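Local coordinates for protein catechol 1,2-dioxygenase (PDB 5VXT) that probably catalyses the iron(III)-dependent intradiol cleavage of catechol by dioxygen, opening the ring between its two hydroxyl-bearing carbons to give cis,cis-muconate, at residues 86-91 with 220-225; 239-244 with 300-305; 11-14 with 18-21; 170-173 with 177-180. One frame throughout, in Å; residues are numbered along the deposited sequence.

Interaction 1. Residues 86-91 with 220-225; sequences ALLAAG and GATQQL. With PTY (phosphatidylethanolamine), chain I.
T222 fits between L87 and L88 where two helical segments run side by side, their axes 9.4 Å apart and inclined by 34°. Its hydroxyl faces the backbone of helix 85-91, where T222 OG1 merely packs, 3.7 Å from L87 CB; its hydrogen bond goes to the carboxylate of E84. The T222 methyl, anti to the backbone N, instead reaches along the neighbouring helix until CG2 is 4.0 Å from L88 CA. About a turn beyond T222, L225 crosses L88 at about a right angle, with L88 CD1 against L225 CD2 at 3.8 Å. This buried row shows how a threonine and three leucines can fill the seam between two helices.

The far side is looser and partly open to solvent. Q223 turns away and binds D227, while Q224 extends toward the phosphatidylethanolamine head group, its NE2 3.4 Å from lipid C2. L225 serves both regions, since its other branch, CD1, meets lipid C12 at 3.9 Å. Helix 66-81 lies against the seam through Y75, which touches L88 and L225; A89 packs on L94 of helix 94-109, and W70 of the second subunit comes up against A89.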
loop_
_atom_site.group_PDB
_atom_site.type_symbol
_atom_site.label_atom_id
_atom_site.label_comp_id
_atom_site.label_asym_id
_atom_site.label_seq_id
_atom_site.Cartn_x
_atom_site.Cartn_y
_atom_site.Cartn_z
ATOM N N ALA B 86 -6.290 -5.756 2.949
ATOM C CA ALA B 86 -7.573 -5.776 3.653
ATOM C C ALA B 86 -7.428 -6.332 5.063
ATOM O O ALA B 86 -8.203 -5.970 5.959
ATOM C CB ALA B 86 -8.610 -6.586 2.870
ATOM N N LEU B 87 -6.456 -7.216 5.282
ATOM C CA LEU B 87 -6.200 -7.699 6.637
ATOM C C LEU B 87 -5.659 -6.584 7.524
ATOM O O LEU B 87 -6.032 -6.474 8.699
ATOM C CB LEU B 87 -5.229 -8.875 6.588
ATOM C CG LEU B 87 -4.981 -9.689 7.854
ATOM C CD1 LEU B 87 -6.297 -10.188 8.392
ATOM C CD2 LEU B 87 -4.072 -10.852 7.540
ATOM N N LEU B 88 -4.775 -5.746 6.981
ATOM C CA LEU B 88 -4.294 -4.601 7.746
ATOM C C LEU B 88 -5.400 -3.572 7.960
ATOM O O LEU B 88 -5.449 -2.918 9.012
ATOM C CB LEU B 88 -3.099 -3.960 7.041
ATOM C CG LEU B 88 -2.444 -2.819 7.811
ATOM C CD1 LEU B 88 -1.761 -3.371 9.049
ATOM C CD2 LEU B 88 -1.427 -2.117 6.909
ATOM N N ALA B 89 -6.281 -3.392 6.965
ATOM C CA ALA B 89 -7.383 -2.455 7.138
ATOM C C ALA B 89 -8.239 -2.853 8.337
ATOM O O ALA B 89 -8.706 -1.994 9.097
ATOM C CB ALA B 89 -8.223 -2.388 5.859
ATOM N N ALA B 90 -8.436 -4.155 8.533
ATOM C CA ALA B 90 -9.131 -4.624 9.730
ATOM C C ALA B 90 -8.276 -4.412 10.971
ATOM O O ALA B 90 -8.753 -3.894 11.989
ATOM C CB ALA B 90 -9.497 -6.099 9.582
ATOM N N GLY B 91 -6.996 -4.782 10.889
ATOM C CA GLY B 91 -6.134 -4.739 12.056
ATOM C C GLY B 91 -5.864 -3.341 12.574
ATOM O O GLY B 91 -5.623 -3.158 13.772
ATOM N N GLY B 220 3.407 -12.619 7.772
ATOM C CA GLY B 220 2.788 -11.654 6.893
ATOM C C GLY B 220 3.029 -10.219 7.323
ATOM O O GLY B 220 3.426 -9.920 8.452
ATOM N N ALA B 221 2.772 -9.310 6.382
ATOM C CA ALA B 221 3.026 -7.895 6.618
ATOM C C ALA B 221 2.138 -7.335 7.716
ATOM O O ALA B 221 2.554 -6.426 8.441
ATOM C CB ALA B 221 2.824 -7.107 5.323
ATOM N N THR B 222 0.909 -7.839 7.846
ATOM C CA THR B 222 0.039 -7.350 8.909
ATOM C C THR B 222 0.643 -7.652 10.270
ATOM O O THR B 222 0.840 -6.749 11.093
ATOM C CB THR B 222 -1.354 -7.969 8.787
ATOM O OG1 THR B 222 -1.875 -7.693 7.482
ATOM C CG2 THR B 222 -2.290 -7.382 9.843
ATOM N N GLN B 223 0.986 -8.920 10.505
ATOM C CA GLN B 223 1.583 -9.298 11.783
ATOM C C GLN B 223 2.926 -8.617 12.001
ATOM O O GLN B 223 3.272 -8.281 13.137
ATOM C CB GLN B 223 1.752 -10.811 11.864
ATOM C CG GLN B 223 2.071 -11.288 13.261
ATOM C CD GLN B 223 0.964 -10.956 14.232
ATOM O OE1 GLN B 223 -0.169 -11.410 14.071
ATOM N NE2 GLN B 223 1.273 -10.146 15.235
ATOM N N GLN B 224 3.698 -8.418 10.931
ATOM C CA GLN B 224 4.970 -7.714 11.059
ATOM C C GLN B 224 4.768 -6.319 11.637
ATOM O O GLN B 224 5.467 -5.921 12.578
ATOM C CB GLN B 224 5.671 -7.656 9.703
ATOM C CG GLN B 224 6.961 -6.845 9.689
ATOM C CD GLN B 224 7.629 -6.842 8.325
ATOM O OE1 GLN B 224 8.035 -7.890 7.818
ATOM N NE2 GLN B 224 7.736 -5.665 7.718
ATOM N N LEU B 225 3.805 -5.563 11.100
ATOM C CA LEU B 225 3.541 -4.230 11.634
ATOM C C LEU B 225 2.938 -4.302 13.030
ATOM O O LEU B 225 3.328 -3.533 13.916
ATOM C CB LEU B 225 2.620 -3.448 10.689
ATOM C CG LEU B 225 2.193 -2.044 11.131
ATOM C CD1 LEU B 225 3.403 -1.191 11.478
ATOM C CD2 LEU B 225 1.358 -1.353 10.049
HETATM C C1 PTY I . 10.897 0.495 9.912
HETATM C C2 PTY I . 11.155 -5.743 8.014
HETATM C C3 PTY I . 12.362 -4.861 8.313
HETATM O O4 PTY I . 10.097 1.442 10.608
HETATM C C5 PTY I . 10.950 -1.900 9.220
HETATM C C6 PTY I . 10.073 -0.781 9.761
HETATM O O7 PTY I . 8.986 -0.543 8.866
HETATM C C8 PTY I . 7.852 -1.429 9.102
HETATM O O10 PTY I . 7.973 -2.435 9.792
HETATM C C11 PTY I . 6.524 -1.088 8.474
HETATM C C12 PTY I . 6.042 0.249 9.017
HETATM C C13 PTY I . 5.287 0.991 7.929
HETATM C C14 PTY I . 3.951 1.537 8.405
HETATM C C15 PTY I . 3.172 2.006 7.187
HETATM C C16 PTY I . 1.670 1.915 7.408
HETATM C C17 PTY I . 1.117 3.175 8.063
HETATM C C18 PTY I . -0.376 2.998 8.288
HETATM C C19 PTY I . -1.033 4.291 8.738
HETATM C C20 PTY I . -2.509 4.272 8.378
HETATM C C21 PTY I . -2.694 4.141 6.873
HETATM C C22 PTY I . -2.234 5.411 6.162
HETATM C C23 PTY I . -2.298 5.249 4.645
HETATM C C24 PTY I . -2.619 6.561 3.938
HETATM C C25 PTY I . -1.509 7.591 4.101
HETATM C C26 PTY I . -1.978 8.946 3.583
HETATM C C27 PTY I . -3.283 9.357 4.258
HETATM C C28 PTY I . -3.119 10.642 5.058
HETATM C C29 PTY I . -2.084 10.478 6.148
HETATM C C30 PTY I . 10.403 2.856 10.581
HETATM C C31 PTY I . 9.468 3.841 11.240
HETATM O O30 PTY I . 11.417 3.230 10.015
HETATM C C32 PTY I . 8.090 3.700 10.615
HETATM C C33 PTY I . 8.227 3.705 9.101
HETATM C C34 PTY I . 7.491 4.887 8.492
HETATM C C35 PTY I . 6.031 4.532 8.258
HETATM C C36 PTY I . 5.332 5.645 7.493
HETATM C C37 PTY I . 6.111 5.980 6.231
HETATM C C38 PTY I . 5.302 6.906 5.336
HETATM C C39 PTY I . 5.637 6.655 3.873
HETATM C C40 PTY I . 4.884 5.447 3.331
HETATM C C41 PTY I . 3.557 5.878 2.723
HETATM C C42 PTY I . 2.434 5.712 3.737
HETATM C C43 PTY I . 2.391 4.278 4.250
HETATM C C44 PTY I . 0.976 3.737 4.265
HETATM P P1 PTY I . 13.183 -2.366 7.898
HETATM O O11 PTY I . 12.310 -3.672 7.518
HETATM O O12 PTY I . 13.621 -1.702 6.612
HETATM O O13 PTY I . 14.224 -2.786 8.912
HETATM O O14 PTY I . 12.119 -1.377 8.598
HETATM N N1 PTY I . 11.324 -6.394 6.729
#

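Interaction 2. Residues 239-244 with 300-305. With FE (Fe (III) ion), chain J; CAQ (catechol), chain K.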
loop_
_atom_site.group_PDB
_atom_site.type_symbol
_atom_site.label_atom_id
_atom_site.label_comp_id
_atom_site.label_asym_id
_atom_site.label_seq_id
_atom_site.Cartn_x
_atom_site.Cartn_y
_atom_site.Cartn_z
ATOM N N VAL B 239 -18.463 -16.363 13.980
ATOM C CA VAL B 239 -19.149 -16.807 12.771
ATOM C C VAL B 239 -19.681 -15.571 12.057
ATOM O O VAL B 239 -20.286 -14.704 12.694
ATOM C CB VAL B 239 -20.299 -17.786 13.093
ATOM C CG1 VAL B 239 -21.012 -18.200 11.830
ATOM C CG2 VAL B 239 -19.763 -19.000 13.817
ATOM N N HIS B 240 -19.464 -15.494 10.741
ATOM C CA HIS B 240 -19.902 -14.373 9.911
ATOM C C HIS B 240 -21.273 -14.630 9.302
ATOM O O HIS B 240 -21.613 -15.767 8.972
ATOM C CB HIS B 240 -18.927 -14.142 8.762
ATOM C CG HIS B 240 -17.564 -13.704 9.189
ATOM N ND1 HIS B 240 -17.213 -12.375 9.287
ATOM C CD2 HIS B 240 -16.458 -14.413 9.520
ATOM C CE1 HIS B 240 -15.950 -12.283 9.664
ATOM N NE2 HIS B 240 -15.468 -13.504 9.811
ATOM N N PHE B 241 -22.038 -13.554 9.097
ATOM C CA PHE B 241 -23.273 -13.660 8.332
ATOM C C PHE B 241 -23.478 -12.484 7.382
ATOM O O PHE B 241 -23.188 -11.331 7.717
ATOM C CB PHE B 241 -24.499 -13.761 9.246
ATOM C CG PHE B 241 -24.445 -14.914 10.210
ATOM C CD1 PHE B 241 -24.995 -16.147 9.874
ATOM C CD2 PHE B 241 -23.851 -14.765 11.453
ATOM C CE1 PHE B 241 -24.954 -17.213 10.763
ATOM C CE2 PHE B 241 -23.803 -15.830 12.344
ATOM C CZ PHE B 241 -24.354 -17.051 11.994
ATOM N N PHE B 242 -24.002 -12.805 6.199
ATOM C CA PHE B 242 -24.758 -11.897 5.353
ATOM C C PHE B 242 -26.224 -12.282 5.442
ATOM O O PHE B 242 -26.543 -13.473 5.406
ATOM C CB PHE B 242 -24.362 -12.015 3.878
ATOM C CG PHE B 242 -23.093 -11.323 3.523
ATOM C CD1 PHE B 242 -22.698 -10.186 4.200
ATOM C CD2 PHE B 242 -22.314 -11.798 2.486
ATOM C CE1 PHE B 242 -21.519 -9.533 3.854
ATOM C CE2 PHE B 242 -21.123 -11.144 2.132
ATOM C CZ PHE B 242 -20.740 -10.020 2.826
ATOM N N VAL B 243 -27.117 -11.294 5.501
ATOM C CA VAL B 243 -28.549 -11.557 5.309
ATOM C C VAL B 243 -29.080 -10.624 4.230
ATOM O O VAL B 243 -29.030 -9.396 4.379
ATOM C CB VAL B 243 -29.366 -11.402 6.600
ATOM C CG1 VAL B 243 -30.818 -11.833 6.352
ATOM C CG2 VAL B 243 -28.774 -12.259 7.712
ATOM N N THR B 244 -29.612 -11.205 3.159
ATOM C CA THR B 244 -30.081 -10.451 2.006
ATOM C C THR B 244 -31.530 -10.807 1.723
ATOM O O THR B 244 -31.902 -11.982 1.778
ATOM C CB THR B 244 -29.233 -10.758 0.778
ATOM O OG1 THR B 244 -27.859 -10.530 1.093
ATOM C CG2 THR B 244 -29.643 -9.877 -0.402
ATOM N N PHE B 300 -29.918 -17.647 17.455
ATOM C CA PHE B 300 -29.603 -16.273 17.098
ATOM C C PHE B 300 -30.544 -15.823 15.999
ATOM O O PHE B 300 -30.565 -16.411 14.912
ATOM C CB PHE B 300 -28.153 -16.137 16.652
ATOM C CG PHE B 300 -27.686 -14.722 16.589
ATOM C CD1 PHE B 300 -27.311 -14.050 17.740
ATOM C CD2 PHE B 300 -27.642 -14.053 15.381
ATOM C CE1 PHE B 300 -26.874 -12.740 17.684
ATOM C CE2 PHE B 300 -27.216 -12.744 15.326
ATOM C CZ PHE B 300 -26.837 -12.089 16.479
ATOM N N ASN B 301 -31.308 -14.783 16.283
ATOM C CA ASN B 301 -32.254 -14.231 15.331
ATOM C C ASN B 301 -31.642 -13.013 14.658
ATOM O O ASN B 301 -30.804 -12.317 15.237
ATOM C CB ASN B 301 -33.552 -13.848 16.025
ATOM C CG ASN B 301 -34.205 -15.035 16.696
ATOM O OD1 ASN B 301 -34.216 -16.141 16.150
ATOM N ND2 ASN B 301 -34.732 -14.821 17.894
ATOM N N PHE B 302 -32.061 -12.768 13.422
ATOM C CA PHE B 302 -31.628 -11.594 12.677
ATOM C C PHE B 302 -32.819 -10.662 12.536
ATOM O O PHE B 302 -33.847 -11.051 11.969
ATOM C CB PHE B 302 -31.073 -11.976 11.307
ATOM C CG PHE B 302 -29.883 -12.886 11.362
ATOM C CD1 PHE B 302 -28.608 -12.376 11.561
ATOM C CD2 PHE B 302 -30.027 -14.249 11.180
ATOM C CE1 PHE B 302 -27.510 -13.213 11.593
ATOM C CE2 PHE B 302 -28.934 -15.086 11.216
ATOM C CZ PHE B 302 -27.677 -14.571 11.416
ATOM N N VAL B 303 -32.697 -9.453 13.070
ATOM C CA VAL B 303 -33.716 -8.421 12.917
ATOM C C VAL B 303 -33.189 -7.430 11.890
ATOM O O VAL B 303 -32.184 -6.754 12.131
ATOM C CB VAL B 303 -34.048 -7.724 14.242
ATOM C CG1 VAL B 303 -35.060 -6.617 14.010
ATOM C CG2 VAL B 303 -34.600 -8.729 15.261
ATOM N N LEU B 304 -33.860 -7.353 10.746
ATOM C CA LEU B 304 -33.425 -6.557 9.609
ATOM C C LEU B 304 -34.055 -5.167 9.653
ATOM O O LEU B 304 -35.076 -4.942 10.308
ATOM C CB LEU B 304 -33.819 -7.255 8.302
ATOM C CG LEU B 304 -33.507 -8.741 8.112
ATOM C CD1 LEU B 304 -33.826 -9.144 6.682
ATOM C CD2 LEU B 304 -32.044 -9.048 8.430
ATOM N N THR B 305 -33.452 -4.233 8.914
ATOM C CA THR B 305 -34.019 -2.907 8.718
ATOM C C THR B 305 -34.559 -2.758 7.297
ATOM O O THR B 305 -34.102 -3.439 6.373
ATOM C CB THR B 305 -32.988 -1.805 9.001
ATOM O OG1 THR B 305 -31.815 -2.029 8.211
ATOM C CG2 THR B 305 -32.616 -1.812 10.475
HETATM FE FE FE J . -13.683 -14.325 10.380
HETATM C C1 CAQ K . -9.387 -10.919 9.540
HETATM C C2 CAQ K . -9.823 -12.235 9.407
HETATM C C3 CAQ K . -11.128 -12.556 9.751
HETATM O O3 CAQ K . -11.606 -13.822 9.637
HETATM C C4 CAQ K . -12.022 -11.495 10.252
HETATM O O4 CAQ K . -13.295 -11.811 10.595
HETATM C C5 CAQ K . -11.545 -10.197 10.366
HETATM C C6 CAQ K . -10.229 -9.914 10.012
#
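V243 and F302 mark the closest backbone approach, with CA atoms 8.0 Å apart, a spacing bridged by side chains because strands 238-244 and 295-303 belong to different sheets. F241 and V243, two residues apart, both point into this gap. F302 meets F241 in a T-shaped pair: its CZ edge is directed at one face of the F241 ring, the centroids lie 4.9 Å apart and the planes are inclined by 63°. The point of touch is toward the rim, with F302 CZ 3.5 Å from F241 CG.

V243 divides its branches between two partners. With CG1 anti to the backbone N (chi1 -174°), that methyl reaches L304 CD2 at 3.7 Å, while CG2 sits over a face of the F302 ring, 4.0 Å from its centroid, as a CH-pi contact. F300 CD2 lies over the opposite face toward its rim, so the F302 ring has a methyl on one side and the rim of a second phenyl on the other.

H240 shows what the same strand does outside this core. Its NE2 binds the iron at 2.0 Å, and W170 stacks on its ring; H238, Y178 and both catechol oxygens are the other ligands. A beta sandwich packed through such a core, one strand bearing both histidines of an iron(III) site completed by tyrosine, is characteristic of the intradiol dioxygenases.

Interaction 3. Residues 11-14 with 18-21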
loop_
_atom_site.group_PDB
_atom_site.type_symbol
_atom_site.label_atom_id
_atom_site.label_comp_id
_atom_site.label_asym_id
_atom_site.label_seq_id
_atom_site.Cartn_x
_atom_site.Cartn_y
_atom_site.Cartn_z
ATOM N N VAL B 11 13.256 20.706 9.716
ATOM C CA VAL B 11 13.155 21.890 8.870
ATOM C C VAL B 11 11.814 21.819 8.142
ATOM O O VAL B 11 11.494 20.817 7.494
ATOM C CB VAL B 11 14.336 21.995 7.892
ATOM C CG1 VAL B 11 14.402 20.781 6.976
ATOM C CG2 VAL B 11 14.240 23.279 7.083
ATOM N N LYS B 12 11.008 22.862 8.280
ATOM C CA LYS B 12 9.614 22.818 7.852
ATOM C C LYS B 12 9.465 23.418 6.462
ATOM O O LYS B 12 9.867 24.565 6.235
ATOM C CB LYS B 12 8.734 23.578 8.840
ATOM C CG LYS B 12 8.998 23.257 10.294
ATOM C CD LYS B 12 8.601 21.831 10.651
ATOM C CE LYS B 12 8.545 21.669 12.166
ATOM N NZ LYS B 12 7.666 20.550 12.609
ATOM N N VAL B 13 8.866 22.655 5.543
ATOM C CA VAL B 13 8.731 23.115 4.165
ATOM C C VAL B 13 7.292 23.043 3.668
ATOM O O VAL B 13 7.007 23.500 2.561
ATOM C CB VAL B 13 9.635 22.310 3.211
ATOM C CG1 VAL B 13 11.107 22.462 3.588
ATOM C CG2 VAL B 13 9.213 20.832 3.195
ATOM N N PHE B 14 6.371 22.481 4.460
ATOM C CA PHE B 14 5.080 22.114 3.884
ATOM C C PHE B 14 4.329 23.332 3.349
ATOM O O PHE B 14 3.692 23.259 2.292
ATOM C CB PHE B 14 4.230 21.367 4.909
ATOM C CG PHE B 14 2.861 21.026 4.399
ATOM C CD1 PHE B 14 2.674 19.950 3.548
ATOM C CD2 PHE B 14 1.772 21.810 4.734
ATOM C CE1 PHE B 14 1.410 19.648 3.064
ATOM C CE2 PHE B 14 0.488 21.513 4.252
ATOM C CZ PHE B 14 0.316 20.434 3.416
ATOM N N GLU B 18 6.374 25.919 -3.289
ATOM C CA GLU B 18 6.869 24.799 -4.088
ATOM C C GLU B 18 6.185 23.500 -3.693
ATOM O O GLU B 18 5.817 22.697 -4.557
ATOM C CB GLU B 18 8.384 24.631 -3.956
ATOM C CG GLU B 18 8.862 23.409 -4.780
ATOM C CD GLU B 18 10.363 23.107 -4.733
ATOM O OE1 GLU B 18 11.085 23.709 -3.910
ATOM O OE2 GLU B 18 10.807 22.232 -5.525
ATOM N N VAL B 19 6.015 23.273 -2.392
ATOM C CA VAL B 19 5.338 22.056 -1.934
ATOM C C VAL B 19 3.858 22.084 -2.300
ATOM O O VAL B 19 3.305 21.077 -2.747
ATOM C CB VAL B 19 5.548 21.865 -0.427
ATOM C CG1 VAL B 19 4.711 20.689 0.076
ATOM C CG2 VAL B 19 7.036 21.628 -0.148
ATOM N N GLN B 20 3.194 23.229 -2.129
ATOM C CA GLN B 20 1.782 23.308 -2.511
ATOM C C GLN B 20 1.600 23.153 -4.019
ATOM O O GLN B 20 0.629 22.533 -4.471
ATOM C CB GLN B 20 1.170 24.619 -2.012
ATOM C CG GLN B 20 1.169 24.726 -0.486
ATOM C CD GLN B 20 0.475 23.543 0.178
ATOM O OE1 GLN B 20 -0.667 23.219 -0.150
ATOM N NE2 GLN B 20 1.165 22.889 1.102
ATOM N N ASP B 21 2.526 23.700 -4.817
ATOM C CA ASP B 21 2.451 23.490 -6.258
ATOM C C ASP B 21 2.662 22.032 -6.606
ATOM O O ASP B 21 2.032 21.509 -7.536
ATOM C CB ASP B 21 3.493 24.345 -6.990
ATOM C CG ASP B 21 3.079 25.786 -7.105
ATOM O OD1 ASP B 21 1.929 26.101 -6.726
ATOM O OD2 ASP B 21 3.905 26.605 -7.575
#
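F14 and Q20 are brought together by two torsions: the F14 ring stands anti to its backbone N (chi1 177°), and the Q20 chain folds back at chi2 (-55°), returning its amide toward the loop before helix 17-27. Q20 NE2 then donates to F14 O over 2.8 Å, with an N-H...O angle of 158°. The carbonyl oxygen lies in the plane of the Q20 amide, although the donor is tilted out of the F14 carbonyl plane. The same nitrogen hangs 3.4 Å above one face of the F14 ring, toward its rim and 3.5 Å from CZ, with the amide steep to the ring.

Beside this polar link V19 closes the turn with its methyls. Its CG2 comes within 3.3 Å of V13 O and 4.1 Å of V13 CG2, and CG1 lies 4.1 Å from F14 CD1. D60 of helix 42-62 binds the backbone N of both V13 and F14, while A104 and Y97 of the second subunit pack on V13 and V19.

One amide nitrogen thus bonds to a carbonyl and lies over an aromatic face; its partial positive charge would suit both, consistent with a loop held by a polar contact on Q20 and apolar ones on V19.

Interaction 4. Residues 170-173 with 177-180. With FE (Fe (III) ion), chain J; CAQ (catechol), chain K.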
loop_
_atom_site.group_PDB
_atom_site.type_symbol
_atom_site.label_atom_id
_atom_site.label_comp_id
_atom_site.label_asym_id
_atom_site.label_seq_id
_atom_site.Cartn_x
_atom_site.Cartn_y
_atom_site.Cartn_z
ATOM N N TRP B 170 -20.155 -18.053 7.120
ATOM C CA TRP B 170 -18.831 -18.632 6.958
ATOM C C TRP B 170 -18.052 -18.492 8.257
ATOM O O TRP B 170 -18.216 -17.508 8.984
ATOM C CB TRP B 170 -18.060 -18.006 5.774
ATOM C CG TRP B 170 -17.747 -16.515 5.802
ATOM C CD1 TRP B 170 -16.513 -15.949 5.982
ATOM C CD2 TRP B 170 -18.654 -15.420 5.568
ATOM N NE1 TRP B 170 -16.599 -14.578 5.900
ATOM C CE2 TRP B 170 -17.898 -14.227 5.648
ATOM C CE3 TRP B 170 -20.029 -15.331 5.312
ATOM C CZ2 TRP B 170 -18.471 -12.962 5.501
ATOM C CZ3 TRP B 170 -20.596 -14.069 5.160
ATOM C CH2 TRP B 170 -19.814 -12.903 5.252
ATOM N N HIS B 171 -17.217 -19.489 8.544
ATOM C CA HIS B 171 -16.366 -19.459 9.726
ATOM C C HIS B 171 -15.191 -20.413 9.525
ATOM O O HIS B 171 -15.091 -21.105 8.508
ATOM C CB HIS B 171 -17.166 -19.795 10.986
ATOM C CG HIS B 171 -17.679 -21.199 11.023
ATOM N ND1 HIS B 171 -16.897 -22.267 11.406
ATOM C CD2 HIS B 171 -18.901 -21.709 10.743
ATOM C CE1 HIS B 171 -17.616 -23.376 11.360
ATOM N NE2 HIS B 171 -18.834 -23.065 10.957
ATOM N N ALA B 172 -14.302 -20.451 10.519
ATOM C CA ALA B 172 -13.051 -21.196 10.456
ATOM C C ALA B 172 -13.199 -22.609 11.022
ATOM O O ALA B 172 -14.186 -22.950 11.675
ATOM C CB ALA B 172 -11.959 -20.459 11.228
ATOM N N ASN B 173 -12.176 -23.429 10.774
ATOM C CA ASN B 173 -12.083 -24.775 11.316
ATOM C C ASN B 173 -11.370 -24.725 12.666
ATOM O O ASN B 173 -11.084 -23.648 13.198
ATOM C CB ASN B 173 -11.382 -25.707 10.325
ATOM C CG ASN B 173 -9.899 -25.388 10.145
ATOM O OD1 ASN B 173 -9.359 -24.458 10.744
ATOM N ND2 ASN B 173 -9.236 -26.175 9.309
ATOM N N PHE B 177 -8.573 -21.763 10.275
ATOM C CA PHE B 177 -8.405 -21.540 8.844
ATOM C C PHE B 177 -9.747 -21.649 8.130
ATOM O O PHE B 177 -10.587 -22.484 8.485
ATOM C CB PHE B 177 -7.419 -22.547 8.240
ATOM C CG PHE B 177 -6.011 -22.401 8.749
ATOM C CD1 PHE B 177 -5.448 -21.143 8.928
ATOM C CD2 PHE B 177 -5.252 -23.521 9.053
ATOM C CE1 PHE B 177 -4.153 -21.010 9.401
ATOM C CE2 PHE B 177 -3.954 -23.393 9.518
ATOM C CZ PHE B 177 -3.407 -22.139 9.697
ATOM N N TYR B 178 -9.935 -20.801 7.124
ATOM C CA TYR B 178 -11.138 -20.783 6.302
ATOM C C TYR B 178 -10.873 -21.497 4.984
ATOM O O TYR B 178 -9.780 -21.391 4.422
ATOM C CB TYR B 178 -11.578 -19.349 5.997
ATOM C CG TYR B 178 -12.096 -18.539 7.164
ATOM C CD1 TYR B 178 -11.241 -18.084 8.161
ATOM C CD2 TYR B 178 -13.437 -18.181 7.236
ATOM C CE1 TYR B 178 -11.720 -17.323 9.212
ATOM C CE2 TYR B 178 -13.918 -17.419 8.274
ATOM C CZ TYR B 178 -13.059 -16.999 9.260
ATOM O OH TYR B 178 -13.547 -16.243 10.286
ATOM N N SER B 179 -11.880 -22.205 4.479
ATOM C CA SER B 179 -11.745 -22.773 3.146
ATOM C C SER B 179 -11.490 -21.658 2.134
ATOM O O SER B 179 -11.895 -20.510 2.331
ATOM C CB SER B 179 -12.991 -23.581 2.774
ATOM O OG SER B 179 -14.146 -22.772 2.781
ATOM N N HIS B 180 -10.757 -22.006 1.071
ATOM C CA HIS B 180 -10.280 -21.095 0.030
ATOM C C HIS B 180 -9.105 -20.247 0.516
ATOM O O HIS B 180 -8.451 -19.585 -0.294
ATOM C CB HIS B 180 -11.405 -20.188 -0.490
ATOM C CG HIS B 180 -11.240 -19.782 -1.924
ATOM N ND1 HIS B 180 -11.541 -20.624 -2.974
ATOM C CD2 HIS B 180 -10.806 -18.627 -2.481
ATOM C CE1 HIS B 180 -11.297 -20.004 -4.116
ATOM N NE2 HIS B 180 -10.850 -18.791 -3.846
HETATM FE FE FE J . -13.683 -14.325 10.380
HETATM C C1 CAQ K . -9.387 -10.919 9.540
HETATM C C2 CAQ K . -9.823 -12.235 9.407
HETATM C C3 CAQ K . -11.128 -12.556 9.751
HETATM O O3 CAQ K . -11.606 -13.822 9.637
HETATM C C4 CAQ K . -12.022 -11.495 10.252
HETATM O O4 CAQ K . -13.295 -11.811 10.595
HETATM C C5 CAQ K . -11.545 -10.197 10.366
HETATM C C6 CAQ K . -10.229 -9.914 10.012
HETATM O O HOH W 1 -14.552 -21.729 5.706
HETATM O O HOH W 2 -14.519 -17.964 11.981
#
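Y178 lies across the loop beyond strand 166-170 of an intradiol dioxygenase beta sandwich, its ring lodged against W170, H171 and A172 and its phenolic oxygen on the iron. A172 CB is set over one face of that ring, 4.1 Å from the centroid in a CH-pi contact. W170 approaches differently: its five-membered ring and the tyrosine meet rim to rim, planes inclined by 60°, with W170 CD1 3.8 Å from Y178 CE2. Backbone adds to the packing, as H171 C lies 3.5 Å from the same CE2. Thus placed, Y178 OH binds the iron at 1.9 Å and lies 3.2 Å from catechol O3.

N173 ties the base of the loop. Its side chain stands between its own backbone N and carbonyl carbon (chi1 69°), where OD1 accepts from H175 N in an Asx turn and also from F177 N at 2.8 Å. The F177 donor approaches from above the amide carbonyl plane, off the lone pairs. In return N173 N donates to F177 O, giving two reciprocal bonds between one pair of residues. H171 braces residues 170-173 by donating from ND1 to A172 O, while its NE2 binds T208. A water finishes the link, donating to H171 O at 2.9 Å and accepting from S179 N.

From the N terminus, interaction 3 comes first, closing a short loop ahead of helix 17-27 at the subunit interface, about 50 Å from interaction 2 centre to centre. Interaction 1 then opens a long excursion, joining the N-terminal helical part of the chain to helix 221-229 after much of the beta sandwich has been built. Nested inside it, interaction 4 closes a tight loop beyond strand 166-170. Interaction 2 follows in series, pairing the two sheets. None of the loops cross. Interactions 2 and 4 touch directly, H240 N lying 2.9 Å from W170 O, and share the iron and catechol, which L87 of interaction 1 also contacts from the helical side.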